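Local coordinates for putative pterin-4-alpha-carbinolamine dehydratase (Brucella melitensis, PDB 3JST), which probably catalyses the dehydration of 4a-hydroxytetrahydrobiopterin to dihydrobiopterin, a step in recycling the pterin cofactor, at residues A[48-58]-A[84-95]. Residues are numbered along the deposited sequence; the frame is centred on the assembly and turned at random.
Sequences QAALYAEKLDH and LDIKMARKMNAI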
loop_
_atom_site.group_PDB
_atom_site.type_symbol
_atom_site.label_atom_id
_atom_site.label_comp_id
_atom_site.label_asym_id
_atom_site.label_seq_id
_atom_site.Cartn_x
_atom_site.Cartn_y
_atom_site.Cartn_z
ATOM N N GLN A 48 -13.042 -0.201 -2.079
ATOM C CA GLN A 48 -12.838 -0.120 -0.629
ATOM C C GLN A 48 -11.565 0.640 -0.264
ATOM O O GLN A 48 -11.573 1.445 0.663
ATOM C CB GLN A 48 -12.815 -1.513 -0.010
ATOM C CG GLN A 48 -14.164 -2.204 -0.082
ATOM C CD GLN A 48 -14.211 -3.490 0.703
ATOM O OE1 GLN A 48 -14.397 -4.571 0.133
ATOM N NE2 GLN A 48 -14.051 -3.388 2.018
ATOM N N ALA A 49 -10.481 0.373 -0.989
ATOM C CA ALA A 49 -9.203 1.057 -0.774
ATOM C C ALA A 49 -9.306 2.553 -1.061
ATOM O O ALA A 49 -8.711 3.365 -0.347
ATOM C CB ALA A 49 -8.105 0.423 -1.636
ATOM N N ALA A 50 -10.066 2.903 -2.097
ATOM C CA ALA A 50 -10.322 4.300 -2.462
ATOM C C ALA A 50 -11.005 5.076 -1.334
ATOM O O ALA A 50 -10.648 6.225 -1.058
ATOM C CB ALA A 50 -11.168 4.365 -3.729
ATOM N N LEU A 51 -11.985 4.445 -0.687
ATOM C CA LEU A 51 -12.640 5.026 0.485
ATOM C C LEU A 51 -11.617 5.400 1.543
ATOM O O LEU A 51 -11.637 6.506 2.071
ATOM C CB LEU A 51 -13.628 4.042 1.109
ATOM C CG LEU A 51 -14.859 3.601 0.320
ATOM C CD1 LEU A 51 -15.654 2.616 1.164
ATOM C CD2 LEU A 51 -15.713 4.795 -0.072
ATOM N N TYR A 52 -10.731 4.456 1.852
ATOM C CA TYR A 52 -9.719 4.655 2.882
ATOM C C TYR A 52 -8.680 5.697 2.458
ATOM O O TYR A 52 -8.167 6.437 3.294
ATOM C CB TYR A 52 -9.046 3.319 3.237
ATOM C CG TYR A 52 -8.267 3.348 4.533
ATOM C CD1 TYR A 52 -8.900 3.603 5.746
ATOM C CD2 TYR A 52 -6.903 3.110 4.548
ATOM C CE1 TYR A 52 -8.182 3.628 6.942
ATOM C CE2 TYR A 52 -6.181 3.134 5.729
ATOM C CZ TYR A 52 -6.822 3.394 6.921
ATOM O OH TYR A 52 -6.092 3.412 8.093
ATOM N N ALA A 53 -8.375 5.762 1.165
ATOM C CA ALA A 53 -7.461 6.787 0.659
ATOM C C ALA A 53 -8.006 8.178 0.975
ATOM O O ALA A 53 -7.267 9.068 1.392
ATOM C CB ALA A 53 -7.238 6.627 -0.852
ATOM N N GLU A 54 -9.309 8.357 0.787
ATOM C CA GLU A 54 -9.954 9.634 1.083
ATOM C C GLU A 54 -10.152 9.873 2.584
ATOM O O GLU A 54 -10.131 11.024 3.033
ATOM C CB GLU A 54 -11.274 9.756 0.320
ATOM C CG GLU A 54 -11.060 10.095 -1.138
ATOM C CD GLU A 54 -10.625 11.538 -1.334
ATOM O OE1 GLU A 54 -11.463 12.445 -1.143
ATOM O OE2 GLU A 54 -9.448 11.763 -1.682
ATOM N N LYS A 55 -10.327 8.798 3.354
ATOM C CA LYS A 55 -10.348 8.907 4.817
ATOM C C LYS A 55 -9.017 9.466 5.334
ATOM O O LYS A 55 -9.006 10.365 6.168
ATOM C CB LYS A 55 -10.656 7.555 5.480
ATOM C CG LYS A 55 -10.747 7.612 7.021
ATOM C CD LYS A 55 -11.185 6.270 7.610
ATOM C CE LYS A 55 -11.218 6.290 9.140
ATOM N NZ LYS A 55 -12.298 7.177 9.681
ATOM N N LEU A 56 -7.909 8.942 4.816
ATOM C CA LEU A 56 -6.566 9.368 5.223
ATOM C C LEU A 56 -6.009 10.563 4.443
ATOM O O LEU A 56 -4.984 11.126 4.836
ATOM C CB LEU A 56 -5.575 8.215 5.049
ATOM C CG LEU A 56 -5.738 6.955 5.890
ATOM C CD1 LEU A 56 -4.572 6.025 5.595
ATOM C CD2 LEU A 56 -5.814 7.288 7.375
ATOM N N ASP A 57 -6.666 10.936 3.344
ATOM C CA ASP A 57 -6.099 11.866 2.371
ATOM C C ASP A 57 -4.692 11.395 1.989
ATOM O O ASP A 57 -3.717 12.135 2.084
ATOM C CB ASP A 57 -6.083 13.305 2.915
ATOM C CG ASP A 57 -5.792 14.339 1.833
ATOM O OD1 ASP A 57 -6.042 14.062 0.635
ATOM O OD2 ASP A 57 -5.320 15.437 2.178
ATOM N N HIS A 58 -4.606 10.136 1.580
ATOM C CA HIS A 58 -3.333 9.496 1.274
ATOM C C HIS A 58 -3.576 8.484 0.160
ATOM O O HIS A 58 -4.205 7.449 0.373
ATOM C CB HIS A 58 -2.766 8.815 2.525
ATOM C CG HIS A 58 -1.400 8.238 2.327
ATOM N ND1 HIS A 58 -0.286 9.023 2.125
ATOM C CD2 HIS A 58 -0.968 6.955 2.294
ATOM C CE1 HIS A 58 0.773 8.249 1.972
ATOM N NE2 HIS A 58 0.387 6.989 2.072
ATOM N N LEU A 84 1.486 6.441 7.346
ATOM C CA LEU A 84 0.352 6.474 6.411
ATOM C C LEU A 84 0.401 5.325 5.389
ATOM O O LEU A 84 -0.623 4.723 5.060
ATOM C CB LEU A 84 0.318 7.810 5.669
ATOM C CG LEU A 84 0.019 9.064 6.488
ATOM C CD1 LEU A 84 0.204 10.321 5.637
ATOM C CD2 LEU A 84 -1.381 9.000 7.071
ATOM N N ASP A 85 1.598 5.030 4.888
ATOM C CA ASP A 85 1.794 3.932 3.949
ATOM C C ASP A 85 1.587 2.592 4.640
ATOM O O ASP A 85 0.990 1.674 4.073
ATOM C CB ASP A 85 3.194 4.003 3.345
ATOM C CG ASP A 85 3.439 5.310 2.634
ATOM O OD1 ASP A 85 2.677 5.599 1.686
ATOM O OD2 ASP A 85 4.366 6.048 3.037
ATOM N N ILE A 86 2.067 2.498 5.875
ATOM C CA ILE A 86 1.864 1.302 6.687
ATOM C C ILE A 86 0.373 1.082 6.960
ATOM O O ILE A 86 -0.113 -0.034 6.857
ATOM C CB ILE A 86 2.630 1.376 8.032
ATOM C CG1 ILE A 86 4.131 1.646 7.811
ATOM C CG2 ILE A 86 2.430 0.091 8.829
ATOM C CD1 ILE A 86 4.803 0.779 6.744
ATOM N N LYS A 87 -0.343 2.147 7.306
ATOM C CA LYS A 87 -1.789 2.057 7.547
ATOM C C LYS A 87 -2.544 1.592 6.299
ATOM O O LYS A 87 -3.445 0.747 6.381
ATOM C CB LYS A 87 -2.346 3.403 8.024
ATOM C CG LYS A 87 -1.945 3.761 9.438
ATOM C CD LYS A 87 -2.454 5.136 9.852
ATOM C CE LYS A 87 -3.884 5.078 10.339
ATOM N NZ LYS A 87 -4.370 6.415 10.795
ATOM N N MET A 88 -2.168 2.142 5.148
ATOM C CA MET A 88 -2.819 1.796 3.890
ATOM C C MET A 88 -2.541 0.342 3.509
ATOM O O MET A 88 -3.455 -0.382 3.134
ATOM C CB MET A 88 -2.372 2.745 2.771
ATOM C CG MET A 88 -2.952 2.425 1.394
ATOM S SD MET A 88 -4.754 2.426 1.343
ATOM C CE MET A 88 -5.072 4.190 1.201
ATOM N N ALA A 89 -1.285 -0.082 3.616
ATOM C CA ALA A 89 -0.921 -1.470 3.322
ATOM C C ALA A 89 -1.674 -2.437 4.239
ATOM O O ALA A 89 -2.185 -3.462 3.788
ATOM C CB ALA A 89 0.584 -1.669 3.456
ATOM N N ARG A 90 -1.740 -2.092 5.522
ATOM C CA ARG A 90 -2.485 -2.868 6.506
ATOM C C ARG A 90 -3.957 -2.999 6.118
ATOM O O ARG A 90 -4.500 -4.101 6.138
ATOM C CB ARG A 90 -2.356 -2.223 7.894
ATOM C CG ARG A 90 -3.142 -2.915 9.004
ATOM C CD ARG A 90 -3.000 -2.202 10.352
ATOM N NE ARG A 90 -1.603 -1.991 10.721
ATOM C CZ ARG A 90 -1.055 -0.825 11.076
ATOM N NH1 ARG A 90 -1.769 0.299 11.136
ATOM N NH2 ARG A 90 0.236 -0.785 11.390
ATOM N N LYS A 91 -4.589 -1.876 5.763
ATOM C CA LYS A 91 -6.010 -1.862 5.394
ATOM C C LYS A 91 -6.260 -2.658 4.119
ATOM O O LYS A 91 -7.225 -3.420 4.039
ATOM C CB LYS A 91 -6.520 -0.430 5.202
ATOM C CG LYS A 91 -8.030 -0.326 4.961
ATOM C CD LYS A 91 -8.840 -0.679 6.216
ATOM C CE LYS A 91 -10.295 -0.269 6.055
ATOM N NZ LYS A 91 -11.111 -0.536 7.267
ATOM N N MET A 92 -5.392 -2.464 3.127
ATOM C CA MET A 92 -5.466 -3.218 1.874
ATOM C C MET A 92 -5.377 -4.719 2.122
ATOM O O MET A 92 -6.131 -5.492 1.531
ATOM C CB MET A 92 -4.365 -2.780 0.913
ATOM C CG MET A 92 -4.673 -1.473 0.214
ATOM S SD MET A 92 -3.367 -0.937 -0.900
ATOM C CE MET A 92 -4.207 0.414 -1.727
ATOM N N ASN A 93 -4.458 -5.125 2.996
ATOM C CA ASN A 93 -4.339 -6.531 3.375
ATOM C C ASN A 93 -5.611 -7.067 4.033
ATOM O O ASN A 93 -5.987 -8.219 3.806
ATOM C CB ASN A 93 -3.119 -6.759 4.279
ATOM C CG ASN A 93 -1.840 -6.969 3.486
ATOM O OD1 ASN A 93 -1.766 -6.614 2.309
ATOM N ND2 ASN A 93 -0.829 -7.564 4.121
ATOM N N ALA A 94 -6.269 -6.227 4.831
ATOM C CA ALA A 94 -7.526 -6.598 5.477
ATOM C C ALA A 94 -8.652 -6.729 4.447
ATOM O O ALA A 94 -9.439 -7.668 4.504
ATOM C CB ALA A 94 -7.904 -5.575 6.556
ATOM N N ILE A 95 -8.715 -5.791 3.506
ATOM C CA ILE A 95 -9.734 -5.821 2.456
ATOM C C ILE A 95 -9.559 -7.067 1.579
ATOM O O ILE A 95 -10.516 -7.798 1.337
ATOM C CB ILE A 95 -9.675 -4.558 1.563
ATOM C CG1 ILE A 95 -10.016 -3.294 2.363
ATOM C CG2 ILE A 95 -10.642 -4.686 0.382
ATOM C CD1 ILE A 95 -9.520 -2.018 1.694
HETATM O O HOH W 1 -4.910 0.713 8.601
#
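The ring of Tyr52 lies under the aliphatic part of Lys91, with Lys91 CG 3.8 Å from the ring centroid in a CH-pi contact. Leu56 CG, one helical turn on, lies over the opposite face, toward the rim. Met88 SD sits in the ring plane at the edge, 3.9 Å from Tyr52 CD2, a Met-aromatic contact. The hydroxyl lies across the Lys87 side chain, near its CB and CE, and a water bridges Tyr52 OH to the backbone O of Lys87, to which it donates at 2.7 Å. Met88 is bent at its second and third torsions. This bend brings Met88 CE against Ala53 and to 3.5 Å from His58 O.

His58 follows the end of helix 39-56, after Asp57 has turned the chain with positive phi. With CG anti to the backbone N (chi1 -175°), its imidazole reaches across to helix 83-96. Leu84 CB stands over the centre of one ring face. His58 NE2 donates a 2.7 Å hydrogen bond to Asp85 OD1, somewhat bent, with an N-H...O angle of 146°. The carboxylate oxygen lies in the ring plane, but the donor approaches from above the carboxylate plane. Asp85 OD2 is held by Thr75 OG1 and Thr82 N, which steadies the carboxylate for His58. At the far end, Ile95 CD1 and CG2 lie against CB and the amide end of Gln48, and Ala49 CB meets Met92 CE at 3.9 Å.

The short helical segments run nearly antiparallel, at 154°, with axes 10.1 Å apart. They pair helix 39-56 with helix 83-96 in the alpha-beta fold of the pterin dehydratase family. Helix 83-96 packs on the four-stranded antiparallel sheet through Met88 on Leu73 and Met92 on Val71 and Phe34; from helix 39-56, Ala49 reaches Trp62 of strand 61-65.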